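Local coordinates for suppressor of RNA silencing p3 (Rice hoja blanca virus, PDB 3AJF), which suppresses RNA-mediated gene silencing in its host, presumably by binding double-stranded RNA, and forms a homodimer, at residues 11-16 / 73-78; 22-27 / 34-39; 41-46 / 82-87. All coordinates share one frame; numbering follows the deposited sequence.

Contact 1 (11-16 / 73-78); sequences KDLPIP and YRLPLT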
loop_
_atom_site.group_PDB
_atom_site.type_symbol
_atom_site.label_atom_id
_atom_site.label_comp_id
_atom_site.label_asym_id
_atom_site.label_seq_id
_atom_site.Cartn_x
_atom_site.Cartn_y
_atom_site.Cartn_z
ATOM N N LYS A 11 -10.041 6.570 -8.610
ATOM C CA LYS A 11 -10.781 5.457 -9.228
ATOM C C LYS A 11 -12.291 5.735 -9.163
ATOM O O LYS A 11 -13.093 4.840 -8.908
ATOM C CB LYS A 11 -10.451 4.130 -8.523
ATOM C CG LYS A 11 -9.078 3.501 -8.865
ATOM C CD LYS A 11 -8.872 2.251 -7.986
ATOM C CE LYS A 11 -7.794 1.305 -8.536
ATOM N NZ LYS A 11 -8.065 -0.152 -8.179
ATOM N N ASP A 12 -12.660 6.997 -9.375
ATOM C CA ASP A 12 -14.054 7.456 -9.385
ATOM C C ASP A 12 -14.744 7.497 -8.018
ATOM O O ASP A 12 -15.943 7.798 -7.926
ATOM C CB ASP A 12 -14.893 6.689 -10.435
ATOM C CG ASP A 12 -14.479 7.020 -11.872
ATOM O OD1 ASP A 12 -14.368 8.223 -12.218
ATOM O OD2 ASP A 12 -14.256 6.075 -12.661
ATOM N N LEU A 13 -13.980 7.228 -6.957
ATOM C CA LEU A 13 -14.480 7.295 -5.593
ATOM C C LEU A 13 -14.028 8.623 -4.994
ATOM O O LEU A 13 -12.834 8.940 -5.046
ATOM C CB LEU A 13 -13.901 6.148 -4.750
ATOM C CG LEU A 13 -14.011 4.685 -5.203
ATOM C CD1 LEU A 13 -13.166 3.759 -4.293
ATOM C CD2 LEU A 13 -15.456 4.197 -5.252
ATOM N N PRO A 14 -14.968 9.395 -4.430
ATOM C CA PRO A 14 -14.678 10.669 -3.774
ATOM C C PRO A 14 -13.715 10.533 -2.593
ATOM O O PRO A 14 -13.884 9.661 -1.735
ATOM C CB PRO A 14 -16.044 11.130 -3.281
ATOM C CG PRO A 14 -17.026 10.465 -4.237
ATOM C CD PRO A 14 -16.416 9.108 -4.449
ATOM N N ILE A 15 -12.698 11.388 -2.575
ATOM C CA ILE A 15 -11.706 11.398 -1.512
ATOM C C ILE A 15 -11.938 12.673 -0.759
ATOM O O ILE A 15 -11.624 13.727 -1.281
ATOM C CB ILE A 15 -10.285 11.479 -2.087
ATOM C CG1 ILE A 15 -10.052 10.362 -3.062
ATOM C CG2 ILE A 15 -9.202 11.517 -0.966
ATOM C CD1 ILE A 15 -9.262 10.845 -4.177
ATOM N N PRO A 16 -12.448 12.594 0.484
ATOM C CA PRO A 16 -12.695 13.835 1.210
ATOM C C PRO A 16 -11.408 14.630 1.434
ATOM O O PRO A 16 -10.344 14.060 1.712
ATOM C CB PRO A 16 -13.307 13.358 2.539
ATOM C CG PRO A 16 -13.756 11.983 2.284
ATOM C CD PRO A 16 -12.806 11.411 1.282
ATOM N N TYR A 73 -13.770 7.333 5.943
ATOM C CA TYR A 73 -12.445 7.534 5.389
ATOM C C TYR A 73 -11.839 6.218 4.927
ATOM O O TYR A 73 -10.881 6.236 4.164
ATOM C CB TYR A 73 -11.518 8.220 6.411
ATOM C CG TYR A 73 -11.717 9.731 6.578
ATOM C CD1 TYR A 73 -12.835 10.398 6.037
ATOM C CD2 TYR A 73 -10.791 10.483 7.292
ATOM C CE1 TYR A 73 -12.995 11.773 6.180
ATOM C CE2 TYR A 73 -10.954 11.857 7.449
ATOM C CZ TYR A 73 -12.049 12.481 6.893
ATOM O OH TYR A 73 -12.189 13.825 7.067
ATOM N N ARG A 74 -12.412 5.077 5.342
ATOM C CA ARG A 74 -11.724 3.805 5.077
ATOM C C ARG A 74 -11.596 3.465 3.592
ATOM O O ARG A 74 -10.532 3.008 3.145
ATOM C CB ARG A 74 -12.322 2.615 5.864
ATOM C CG ARG A 74 -12.300 2.771 7.398
ATOM C CD ARG A 74 -12.534 1.425 8.080
ATOM N NE ARG A 74 -11.346 0.585 7.939
ATOM C CZ ARG A 74 -10.226 0.717 8.643
ATOM N NH1 ARG A 74 -10.145 1.604 9.621
ATOM N NH2 ARG A 74 -9.192 -0.083 8.404
ATOM N N LEU A 75 -12.673 3.668 2.849
ATOM C CA LEU A 75 -12.704 3.289 1.431
ATOM C C LEU A 75 -11.798 4.201 0.580
ATOM O O LEU A 75 -10.978 3.698 -0.205
ATOM C CB LEU A 75 -14.147 3.247 0.897
ATOM C CG LEU A 75 -14.358 2.887 -0.582
ATOM C CD1 LEU A 75 -13.622 1.591 -0.943
ATOM C CD2 LEU A 75 -15.839 2.773 -0.920
ATOM N N PRO A 76 -11.937 5.531 0.730
ATOM C CA PRO A 76 -11.015 6.400 -0.015
ATOM C C PRO A 76 -9.534 6.221 0.354
ATOM O O PRO A 76 -8.682 6.298 -0.535
ATOM C CB PRO A 76 -11.484 7.815 0.303
ATOM C CG PRO A 76 -12.561 7.699 1.367
ATOM C CD PRO A 76 -12.983 6.278 1.465
ATOM N N LEU A 77 -9.230 5.970 1.626
ATOM C CA LEU A 77 -7.845 5.847 2.021
ATOM C C LEU A 77 -7.262 4.544 1.476
ATOM O O LEU A 77 -6.122 4.508 1.020
ATOM C CB LEU A 77 -7.704 5.936 3.546
ATOM C CG LEU A 77 -6.297 5.878 4.146
ATOM C CD1 LEU A 77 -5.377 6.919 3.486
ATOM C CD2 LEU A 77 -6.382 6.086 5.659
ATOM N N THR A 78 -8.066 3.484 1.488
ATOM C CA THR A 78 -7.646 2.231 0.920
ATOM C C THR A 78 -7.446 2.390 -0.581
ATOM O O THR A 78 -6.504 1.811 -1.151
ATOM C CB THR A 78 -8.705 1.134 1.210
ATOM O OG1 THR A 78 -8.763 0.912 2.625
ATOM C CG2 THR A 78 -8.354 -0.158 0.520
#

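Contact 2 (22-27 / 34-39); sequences LFFDIL and FDEHMF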
loop_
_atom_site.group_PDB
_atom_site.type_symbol
_atom_site.label_atom_id
_atom_site.label_comp_id
_atom_site.label_asym_id
_atom_site.label_seq_id
_atom_site.Cartn_x
_atom_site.Cartn_y
_atom_site.Cartn_z
ATOM N N LEU A 22 -5.512 15.153 6.825
ATOM C CA LEU A 22 -5.209 14.296 7.974
ATOM C C LEU A 22 -4.006 13.375 7.678
ATOM O O LEU A 22 -3.123 13.217 8.537
ATOM C CB LEU A 22 -6.437 13.461 8.347
ATOM C CG LEU A 22 -6.257 12.454 9.487
ATOM C CD1 LEU A 22 -5.940 13.184 10.833
ATOM C CD2 LEU A 22 -7.464 11.529 9.575
ATOM N N PHE A 23 -3.989 12.808 6.465
ATOM C CA PHE A 23 -2.914 11.908 5.969
ATOM C C PHE A 23 -1.614 12.714 6.021
ATOM O O PHE A 23 -0.642 12.274 6.656
ATOM C CB PHE A 23 -3.275 11.450 4.541
ATOM C CG PHE A 23 -2.297 10.490 3.873
ATOM C CD1 PHE A 23 -1.244 9.866 4.559
ATOM C CD2 PHE A 23 -2.495 10.169 2.525
ATOM C CE1 PHE A 23 -0.383 8.993 3.901
ATOM C CE2 PHE A 23 -1.643 9.262 1.859
ATOM C CZ PHE A 23 -0.580 8.677 2.556
ATOM N N PHE A 24 -1.614 13.908 5.425
ATOM C CA PHE A 24 -0.404 14.718 5.421
ATOM C C PHE A 24 0.093 15.026 6.861
ATOM O O PHE A 24 1.295 14.931 7.169
ATOM C CB PHE A 24 -0.595 16.039 4.658
ATOM C CG PHE A 24 0.602 16.941 4.784
ATOM C CD1 PHE A 24 1.802 16.581 4.180
ATOM C CD2 PHE A 24 0.568 18.074 5.609
ATOM C CE1 PHE A 24 2.968 17.367 4.335
ATOM C CE2 PHE A 24 1.713 18.890 5.771
ATOM C CZ PHE A 24 2.917 18.522 5.121
ATOM N N ASP A 25 -0.835 15.377 7.748
ATOM C CA ASP A 25 -0.488 15.744 9.125
ATOM C C ASP A 25 0.198 14.580 9.852
ATOM O O ASP A 25 1.187 14.776 10.582
ATOM C CB ASP A 25 -1.734 16.145 9.893
ATOM C CG ASP A 25 -2.191 17.538 9.570
ATOM O OD1 ASP A 25 -1.447 18.263 8.868
ATOM O OD2 ASP A 25 -3.290 17.931 10.029
ATOM N N ILE A 26 -0.347 13.383 9.651
ATOM C CA ILE A 26 0.155 12.177 10.308
ATOM C C ILE A 26 1.506 11.819 9.718
ATOM O O ILE A 26 2.446 11.554 10.456
ATOM C CB ILE A 26 -0.893 11.031 10.179
ATOM C CG1 ILE A 26 -2.059 11.326 11.135
ATOM C CG2 ILE A 26 -0.274 9.666 10.450
ATOM C CD1 ILE A 26 -3.288 10.402 11.021
ATOM N N LEU A 27 1.609 11.841 8.380
ATOM C CA LEU A 27 2.865 11.539 7.687
ATOM C C LEU A 27 3.966 12.522 8.114
ATOM O O LEU A 27 5.104 12.123 8.422
ATOM C CB LEU A 27 2.654 11.574 6.166
ATOM C CG LEU A 27 3.862 11.454 5.252
ATOM C CD1 LEU A 27 4.618 10.168 5.554
ATOM C CD2 LEU A 27 3.383 11.458 3.841
ATOM N N PHE A 34 9.327 15.290 5.481
ATOM C CA PHE A 34 8.340 15.035 4.446
ATOM C C PHE A 34 7.357 16.226 4.394
ATOM O O PHE A 34 6.284 16.220 5.006
ATOM C CB PHE A 34 7.639 13.686 4.691
ATOM C CG PHE A 34 7.163 13.018 3.435
ATOM C CD1 PHE A 34 7.665 11.767 3.057
ATOM C CD2 PHE A 34 6.239 13.647 2.609
ATOM C CE1 PHE A 34 7.228 11.150 1.886
ATOM C CE2 PHE A 34 5.798 13.046 1.433
ATOM C CZ PHE A 34 6.294 11.786 1.077
ATOM N N ASP A 35 7.760 17.268 3.675
ATOM C CA ASP A 35 7.020 18.514 3.651
ATOM C C ASP A 35 5.862 18.487 2.651
ATOM O O ASP A 35 5.667 17.529 1.875
ATOM C CB ASP A 35 7.975 19.693 3.355
ATOM C CG ASP A 35 8.686 19.562 2.004
ATOM O OD1 ASP A 35 8.162 18.919 1.073
ATOM O OD2 ASP A 35 9.790 20.118 1.863
ATOM N N GLU A 36 5.101 19.562 2.671
ATOM C CA GLU A 36 3.937 19.715 1.818
ATOM C C GLU A 36 4.269 19.569 0.337
ATOM O O GLU A 36 3.504 18.997 -0.441
ATOM C CB GLU A 36 3.382 21.106 2.050
ATOM C CG GLU A 36 1.903 21.169 1.896
ATOM C CD GLU A 36 1.359 22.539 2.273
ATOM O OE1 GLU A 36 1.685 23.027 3.400
ATOM O OE2 GLU A 36 0.609 23.116 1.432
ATOM N N HIS A 37 5.404 20.118 -0.071
ATOM C CA HIS A 37 5.799 20.014 -1.462
ATOM C C HIS A 37 6.059 18.546 -1.849
ATOM O O HIS A 37 5.634 18.092 -2.908
ATOM C CB HIS A 37 7.006 20.897 -1.745
ATOM C CG HIS A 37 7.597 20.677 -3.093
ATOM N ND1 HIS A 37 7.085 21.261 -4.230
ATOM C CD2 HIS A 37 8.656 19.932 -3.492
ATOM C CE1 HIS A 37 7.802 20.885 -5.275
ATOM N NE2 HIS A 37 8.757 20.074 -4.857
HETATM N N MSE A 38 6.743 17.792 -1.003
HETATM C CA MSE A 38 6.980 16.396 -1.328
HETATM C C MSE A 38 5.678 15.611 -1.323
HETATM O O MSE A 38 5.504 14.678 -2.116
HETATM C CB MSE A 38 7.974 15.783 -0.347
HETATM C CG MSE A 38 9.337 16.483 -0.422
HETATM SE SE MSE A 38 10.461 15.825 1.021
HETATM C CE MSE A 38 9.729 13.887 0.946
ATOM N N PHE A 39 4.769 15.983 -0.424
ATOM C CA PHE A 39 3.453 15.330 -0.346
ATOM C C PHE A 39 2.708 15.557 -1.667
ATOM O O PHE A 39 2.193 14.599 -2.267
ATOM C CB PHE A 39 2.628 15.840 0.847
ATOM C CG PHE A 39 1.319 15.106 1.046
ATOM C CD1 PHE A 39 1.287 13.877 1.718
ATOM C CD2 PHE A 39 0.115 15.645 0.569
ATOM C CE1 PHE A 39 0.066 13.195 1.905
ATOM C CE2 PHE A 39 -1.104 14.966 0.753
ATOM C CZ PHE A 39 -1.129 13.743 1.412
#

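Contact 3 (41-46 / 82-87); sequences QMIRKP and STYSEY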
loop_
_atom_site.group_PDB
_atom_site.type_symbol
_atom_site.label_atom_id
_atom_site.label_comp_id
_atom_site.label_asym_id
_atom_site.label_seq_id
_atom_site.Cartn_x
_atom_site.Cartn_y
_atom_site.Cartn_z
ATOM N N GLN A 41 3.960 16.406 -4.672
ATOM C CA GLN A 41 4.656 15.678 -5.734
ATOM C C GLN A 41 4.278 14.189 -5.729
ATOM O O GLN A 41 4.069 13.596 -6.780
ATOM C CB GLN A 41 6.168 15.793 -5.595
ATOM C CG GLN A 41 6.903 14.928 -6.633
ATOM C CD GLN A 41 6.632 15.394 -8.045
ATOM O OE1 GLN A 41 6.854 16.562 -8.370
ATOM N NE2 GLN A 41 6.142 14.491 -8.897
HETATM N N MSE A 42 4.196 13.590 -4.544
HETATM C CA MSE A 42 3.844 12.186 -4.455
HETATM C C MSE A 42 2.428 11.978 -5.003
HETATM O O MSE A 42 2.139 10.980 -5.675
HETATM C CB MSE A 42 3.868 11.747 -3.015
HETATM C CG MSE A 42 3.971 10.329 -2.863
HETATM SE SE MSE A 42 5.806 9.841 -3.134
HETATM C CE MSE A 42 6.702 10.843 -1.736
ATOM N N ILE A 43 1.549 12.925 -4.693
ATOM C CA ILE A 43 0.177 12.837 -5.169
ATOM C C ILE A 43 0.114 12.863 -6.703
ATOM O O ILE A 43 -0.689 12.125 -7.338
ATOM C CB ILE A 43 -0.715 13.971 -4.545
ATOM C CG1 ILE A 43 -0.933 13.715 -3.044
ATOM C CG2 ILE A 43 -2.101 14.062 -5.263
ATOM C CD1 ILE A 43 -1.803 12.523 -2.707
ATOM N N ARG A 44 0.934 13.748 -7.288
ATOM C CA ARG A 44 0.992 13.907 -8.733
ATOM C C ARG A 44 1.708 12.754 -9.400
ATOM O O ARG A 44 1.233 12.250 -10.430
ATOM C CB ARG A 44 1.692 15.214 -9.100
ATOM C CG ARG A 44 0.923 16.455 -8.701
ATOM C CD ARG A 44 1.427 17.686 -9.482
ATOM N NE ARG A 44 2.845 17.939 -9.242
ATOM C CZ ARG A 44 3.336 18.615 -8.201
ATOM N NH1 ARG A 44 2.528 19.110 -7.250
ATOM N NH2 ARG A 44 4.652 18.786 -8.103
ATOM N N LYS A 45 2.852 12.350 -8.845
ATOM C CA LYS A 45 3.651 11.278 -9.445
ATOM C C LYS A 45 4.816 10.920 -8.572
ATOM O O LYS A 45 5.805 11.651 -8.530
ATOM C CB LYS A 45 4.169 11.641 -10.856
ATOM C CG LYS A 45 4.672 10.403 -11.643
ATOM C CD LYS A 45 5.074 10.780 -13.073
ATOM C CE LYS A 45 5.519 9.559 -13.881
ATOM N NZ LYS A 45 6.316 10.000 -15.116
ATOM N N PRO A 46 4.687 9.817 -7.821
ATOM C CA PRO A 46 5.803 9.365 -6.970
ATOM C C PRO A 46 7.101 9.252 -7.787
ATOM O O PRO A 46 7.080 8.709 -8.904
ATOM C CB PRO A 46 5.324 7.985 -6.507
ATOM C CG PRO A 46 3.790 8.150 -6.467
ATOM C CD PRO A 46 3.494 8.964 -7.686
ATOM N N SER A 82 -4.058 1.545 -2.602
ATOM C CA SER A 82 -4.146 0.607 -3.689
ATOM C C SER A 82 -3.611 1.249 -4.971
ATOM O O SER A 82 -2.791 0.622 -5.697
ATOM C CB SER A 82 -5.597 0.111 -3.807
ATOM O OG SER A 82 -5.822 -0.500 -5.041
ATOM N N THR A 83 -4.018 2.492 -5.238
ATOM C CA THR A 83 -3.584 3.192 -6.444
ATOM C C THR A 83 -2.134 3.676 -6.446
ATOM O O THR A 83 -1.451 3.561 -7.469
ATOM C CB THR A 83 -4.536 4.390 -6.863
ATOM O OG1 THR A 83 -4.420 5.449 -5.929
ATOM C CG2 THR A 83 -5.926 3.978 -6.835
ATOM N N TYR A 84 -1.644 4.191 -5.315
ATOM C CA TYR A 84 -0.298 4.756 -5.322
ATOM C C TYR A 84 0.750 3.656 -5.271
ATOM O O TYR A 84 1.859 3.839 -5.764
ATOM C CB TYR A 84 -0.131 5.789 -4.208
ATOM C CG TYR A 84 -0.704 7.098 -4.693
ATOM C CD1 TYR A 84 -2.019 7.460 -4.398
ATOM C CD2 TYR A 84 0.052 7.939 -5.516
ATOM C CE1 TYR A 84 -2.571 8.643 -4.890
ATOM C CE2 TYR A 84 -0.504 9.130 -6.033
ATOM C CZ TYR A 84 -1.805 9.460 -5.717
ATOM O OH TYR A 84 -2.338 10.626 -6.213
ATOM N N SER A 85 0.378 2.492 -4.724
ATOM C CA SER A 85 1.282 1.330 -4.768
ATOM C C SER A 85 1.615 0.924 -6.200
ATOM O O SER A 85 2.703 0.380 -6.476
ATOM C CB SER A 85 0.721 0.152 -3.948
ATOM O OG SER A 85 -0.454 -0.352 -4.569
ATOM N N GLU A 86 0.720 1.235 -7.129
ATOM C CA GLU A 86 0.904 0.865 -8.550
ATOM C C GLU A 86 2.180 1.423 -9.155
ATOM O O GLU A 86 2.751 0.827 -10.065
ATOM C CB GLU A 86 -0.282 1.328 -9.417
ATOM C CG GLU A 86 -1.631 0.730 -8.980
ATOM C CD GLU A 86 -2.813 1.301 -9.797
ATOM O OE1 GLU A 86 -2.536 1.995 -10.793
ATOM O OE2 GLU A 86 -3.992 1.049 -9.448
ATOM N N TYR A 87 2.663 2.538 -8.617
ATOM C CA TYR A 87 3.804 3.209 -9.198
ATOM C C TYR A 87 5.066 2.350 -9.021
ATOM O O TYR A 87 6.014 2.487 -9.780
ATOM C CB TYR A 87 3.951 4.618 -8.592
ATOM C CG TYR A 87 2.916 5.589 -9.178
ATOM C CD1 TYR A 87 3.162 6.232 -10.373
ATOM C CD2 TYR A 87 1.706 5.826 -8.545
ATOM C CE1 TYR A 87 2.228 7.116 -10.953
ATOM C CE2 TYR A 87 0.747 6.718 -9.114
ATOM C CZ TYR A 87 1.042 7.351 -10.316
ATOM O OH TYR A 87 0.149 8.222 -10.925
#

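Contact 1 (11-16 / 73-78)
Tyr73 meets Pro16 at the start of the second segment. Its CE1 lies 4.0 Å from Pro16 CG and equally near CB, and the tyrosine and proline slide past each other in opposite directions. Tyr73 CG stands anti to its own carbonyl carbon (chi1 -78°), and the ring beyond it also packs on Asp18 and Leu19 of helix 17-30. Arg74 NH2 bonds Leu63 O of its own chain and Phe88 O of the second subunit. Leu75 follows with an apolar contact, its CG 4.0 Å from Leu13 CD1, the two leucines crossing at about a right angle. Here the second strand of a small antiparallel hairpin, 9-10 with 13-14, is laid against the early part of the last helix, and the disulfide Cys10-Cys79 ties the hairpin's first strand covalently to the same helix. Pro76 fills the middle of the contact: its CG is 3.7 Å from Pro16 CD, ring across ring, and its CB is 3.6 Å from Pro14 O and 4.0 Å from Ile15 CA. Thr78 OG1 bonds back to Arg74 O at 2.8 Å, from the face of that carbonyl opposite the one used by Thr78 N.

Contact 2 (22-27 / 34-39)
An aromatic cluster of Phe23, Phe24 and Phe39 joins helix 17-30 to the start of helix 36-44, and Phe39 is the member that touches both others. Phe24 CB sits over the centre of the Phe39 ring, 3.9 Å from its centroid and 4° off the normal, a CH-pi contact made through the first carbon of the side chain. The Phe24 ring turns its edge to the face of the same Phe39 ring in an offset edge-to-face pair. Its CD1 comes to 3.5 Å from Phe39 CG. Phe24 CG is anti to the backbone N (chi1 174°), and beyond it CE1 and CZ abut the backbone at Asp35 and Glu36. CZ is 3.4 Å from Glu36 N, while Asp35 C lies at the ring edge. With its CE1-CZ edge Phe39 meets the face of Phe23 in a T-shaped pair, planes at 87°, CE1 standing above that face toward its rim. Phe23 also meets the Phe55 ring of helix 49-64.

Leu27 CD2 serves two rings at once. It makes a CH-pi contact over one face of Phe34, 3.8 Å from the centroid. It also lies in the plane of Phe39 at its edge, 3.8 Å from CD1. The opposite face of Phe34 takes Met38 CE, a selenomethionine methyl, so the ring is sandwiched between aliphatic groups. Asp35 opens the helix: its OD1 accepts from Met38 N at 2.8 Å, nearly on the C-O axis, and Asn28 ND2 donates to Phe34 O. Two consecutive helices joined by a short connection make this a helix-loop-helix pair in a mainly helical domain, its second helix started by an Asp N-cap and its corner filled by an aromatic cluster.

Contact 3 (41-46 / 82-87)
The Tyr87 ring has Pro46 CD over the centre of one face, 3.6 Å from its centroid and 6° off the normal: a CH-pi contact with the proline ring crossing the tyrosine at about a right angle. Tyr84 CA lies in the ring plane at an edge. Tyr84 uses its own edge across the contact, with Ile43 O and Pro46 CG both near its plane. Pro46 CG is 3.9 Å from Tyr84 CD2, so Pro46 touches both tyrosines, one by face and one by edge.

The hydroxyl of Tyr84 is placed to donate to Ile43 O, though 2.5 Å is so short that the exact length is doubtful, and Ile43 CG2 packs 3.6 Å from the same OH. Both tyrosines have CG set anti to their carbonyl carbon (chi1 -82° and -76°). The contact joins the last part of helix 74-85 to the C-terminal turn of helix 36-44, and Phe55 of helix 49-64 meets Tyr84 edge-to-face. Lys45 is where helix 36-44 gives way, and its CG lies 4.2 Å from Tyr87 CE1. Gln41 NE2 binds the Lys45 carbonyl at 2.9 Å, the acceptor lying close to the amide plane, and so bridges the last turn to the residue after it. Away from helix 36-44, Ser82 OG bonds to Ser82 OG of the second subunit, and Ser85 packs on Val81 of that subunit.

How the contacts relate
Contact 2 is nested along the chain inside the loop that contact 1 closes, and it closes before contact 3 opens; contacts 1 and 3 cross, their segments alternating. Contacts 1 and 3 share helix 74-85, with centres about 14 Å apart, and Lys11 packs on Ser82, Thr83 and Glu86 between them. Contacts 2 and 3 share helix 36-44, again about 14 Å between centres. Contacts 1 and 2 lie on opposite sides of the chain's centre, about 17 Å apart, yet Tyr73 reaches Leu22. Together they join the hairpin and helices 17-30, 36-44 and 74-85, with 49-64 packing against all three contacts; contacts 1 and 3 also meet the homodimer's second subunit.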